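Local coordinates for protein ribokinase (Arabidopsis thaliana, PDB 6ILT) that phosphorylates D-ribose at O-5 with ATP and a divalent cation, most likely magnesium, giving D-ribose 5-phosphate, at residues Ala43-Cys48 / Ala257-Thr262. Numbering follows the deposited sequence.
With ATP (adenosine-5'-triphosphate), chain G.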
# COMPACT_ATOMS: atom_id res chain seq x y z
N ALA B 43 13.36 2.09 -10.63
CA ALA B 43 12.81 0.80 -11.05
C ALA B 43 12.17 0.90 -12.44
O ALA B 43 12.39 0.04 -13.32
CB ALA B 43 11.79 0.31 -10.03
N ASN B 44 11.41 1.98 -12.65
CA ASN B 44 10.85 2.27 -13.98
C ASN B 44 11.93 2.30 -15.04
O ASN B 44 11.77 1.68 -16.10
CB ASN B 44 10.10 3.62 -13.99
CG ASN B 44 8.78 3.55 -13.24
OD1 ASN B 44 8.31 2.48 -12.86
ND2 ASN B 44 8.15 4.71 -13.04
N GLN B 45 13.02 3.02 -14.75
CA GLN B 45 14.06 3.18 -15.77
C GLN B 45 14.78 1.85 -15.99
O GLN B 45 15.08 1.49 -17.12
CB GLN B 45 15.01 4.30 -15.37
CG GLN B 45 14.29 5.67 -15.48
CD GLN B 45 15.18 6.86 -15.13
OE1 GLN B 45 16.34 6.71 -14.75
NE2 GLN B 45 14.62 8.06 -15.25
N ALA B 46 15.04 1.12 -14.90
CA ALA B 46 15.63 -0.21 -15.02
C ALA B 46 14.73 -1.15 -15.87
O ALA B 46 15.20 -1.81 -16.81
CB ALA B 46 15.85 -0.80 -13.64
N ALA B 47 13.43 -1.16 -15.54
CA ALA B 47 12.48 -2.04 -16.21
C ALA B 47 12.41 -1.70 -17.68
O ALA B 47 12.35 -2.58 -18.53
CB ALA B 47 11.09 -1.94 -15.57
N CYS B 48 12.44 -0.41 -17.98
CA CYS B 48 12.40 0.01 -19.37
C CYS B 48 13.64 -0.47 -20.14
O CYS B 48 13.53 -0.95 -21.28
CB CYS B 48 12.26 1.52 -19.47
SG CYS B 48 12.58 2.14 -21.15
N ALA B 257 6.15 8.03 -18.67
CA ALA B 257 6.59 8.53 -19.97
C ALA B 257 7.99 9.14 -19.92
O ALA B 257 8.85 8.78 -20.73
CB ALA B 257 5.61 9.55 -20.51
N GLY B 258 8.22 10.03 -18.97
CA GLY B 258 9.53 10.64 -18.81
C GLY B 258 10.63 9.63 -18.50
O GLY B 258 11.74 9.74 -19.02
N ASP B 259 10.32 8.64 -17.67
CA ASP B 259 11.27 7.56 -17.36
C ASP B 259 11.60 6.67 -18.56
O ASP B 259 12.76 6.33 -18.80
CB ASP B 259 10.72 6.69 -16.24
CG ASP B 259 10.61 7.45 -14.94
OD1 ASP B 259 11.47 8.34 -14.71
OD2 ASP B 259 9.65 7.18 -14.17
N THR B 260 10.56 6.28 -19.30
CA THR B 260 10.74 5.54 -20.54
C THR B 260 11.62 6.33 -21.48
O THR B 260 12.58 5.79 -22.04
CB THR B 260 9.40 5.30 -21.25
OG1 THR B 260 8.46 4.71 -20.34
CG2 THR B 260 9.57 4.41 -22.47
N PHE B 261 11.30 7.61 -21.67
CA PHE B 261 12.07 8.47 -22.58
C PHE B 261 13.56 8.47 -22.24
O PHE B 261 14.42 8.27 -23.10
CB PHE B 261 11.54 9.92 -22.56
CG PHE B 261 12.20 10.82 -23.60
CD1 PHE B 261 13.39 11.48 -23.32
CD2 PHE B 261 11.63 10.99 -24.87
CE1 PHE B 261 14.00 12.30 -24.28
CE2 PHE B 261 12.23 11.82 -25.84
CZ PHE B 261 13.42 12.47 -25.54
N THR B 262 13.86 8.67 -20.96
CA THR B 262 15.25 8.80 -20.51
C THR B 262 15.98 7.49 -20.62
O THR B 262 17.11 7.46 -21.08
CB THR B 262 15.34 9.31 -19.04
OG1 THR B 262 14.58 10.51 -18.89
CG2 THR B 262 16.78 9.59 -18.65
PG ATP G . 6.93 12.35 -15.75
O1G ATP G . 8.15 12.33 -14.95
O2G ATP G . 5.90 13.25 -15.21
O3G ATP G . 6.42 11.02 -16.06
PB ATP G . 8.21 14.17 -17.60
O1B ATP G . 9.56 14.02 -17.06
O2B ATP G . 7.45 15.38 -17.33
O3B ATP G . 7.30 12.96 -17.15
PA ATP G . 7.49 14.73 -20.32
O1A ATP G . 8.40 15.76 -20.86
O2A ATP G . 6.17 15.19 -19.87
O3A ATP G . 8.22 13.95 -19.16
O5' ATP G . 7.29 13.58 -21.38
C5' ATP G . 8.44 12.88 -21.84
C4' ATP G . 8.25 12.52 -23.29
O4' ATP G . 7.08 11.70 -23.42
C3' ATP G . 7.98 13.69 -24.25
O3' ATP G . 9.18 14.30 -24.67
C2' ATP G . 7.32 12.96 -25.42
O2' ATP G . 8.25 12.48 -26.35
C1' ATP G . 6.53 11.86 -24.71
N9 ATP G . 5.15 12.22 -24.59
C8 ATP G . 4.56 12.87 -23.58
N7 ATP G . 3.29 13.10 -23.79
C5 ATP G . 3.05 12.57 -25.04
C6 ATP G . 1.91 12.51 -25.85
N6 ATP G . 0.74 13.02 -25.51
N1 ATP G . 2.04 11.92 -27.05
C2 ATP G . 3.22 11.42 -27.40
N3 ATP G . 4.36 11.43 -26.73
C4 ATP G . 4.20 12.03 -25.55
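Asn-44 and Gln-45 converge on the carboxylate of Asp-259, the predicted proton acceptor, which closes the GAGD signature (Gly-256 to Asp-259) of PfkB-family kinases where helix 41-51 packs on the N-terminal turn of helix 257-270. The segment axes approach to 8.5 Å at 48°, and the polar end of the contact is knit closely. Asn-44 has a short side chain whose amide reaches just far enough: ND2 donates to Asp-259 OD2 over 3.1 Å, almost straight at 172°, with the acceptor lying in the amide plane. Gln-45, one methylene longer, rests CG 3.8 Å from Asp-259 CB, and its chain, extended beyond CG, carries NE2 on to OD1. The bond from Gln-45 NE2 to Asp-259 OD1, 3.2 Å, is more bent and comes from well out of the carboxylate plane. The two amides meet OD2 and OD1 on their anti sides, which should limit the group's rotation. Gln-142 takes up Gln-45 OE1, which should fix the amide's flip, and Lys-41 adds a salt bridge to Asp-259 OD1. Asn-44 also belongs to the predicted ribose site, consistent with a contact that ties the sugar site to the catalytic base. Next in the chain to the aspartate, Gly-258 lies against the triphosphate, where a CB would run into O1B. The other end is looser though equally buried, a van der Waals fit without polar bonds between the segments. There a small, polarisable sulfur suits the place where the helices pack: with SG anti to the backbone N (chi1 167°), Cys-48 SG rests 4.0 Å from Thr-260 CG2 and 3.8 Å from Thr-260 O.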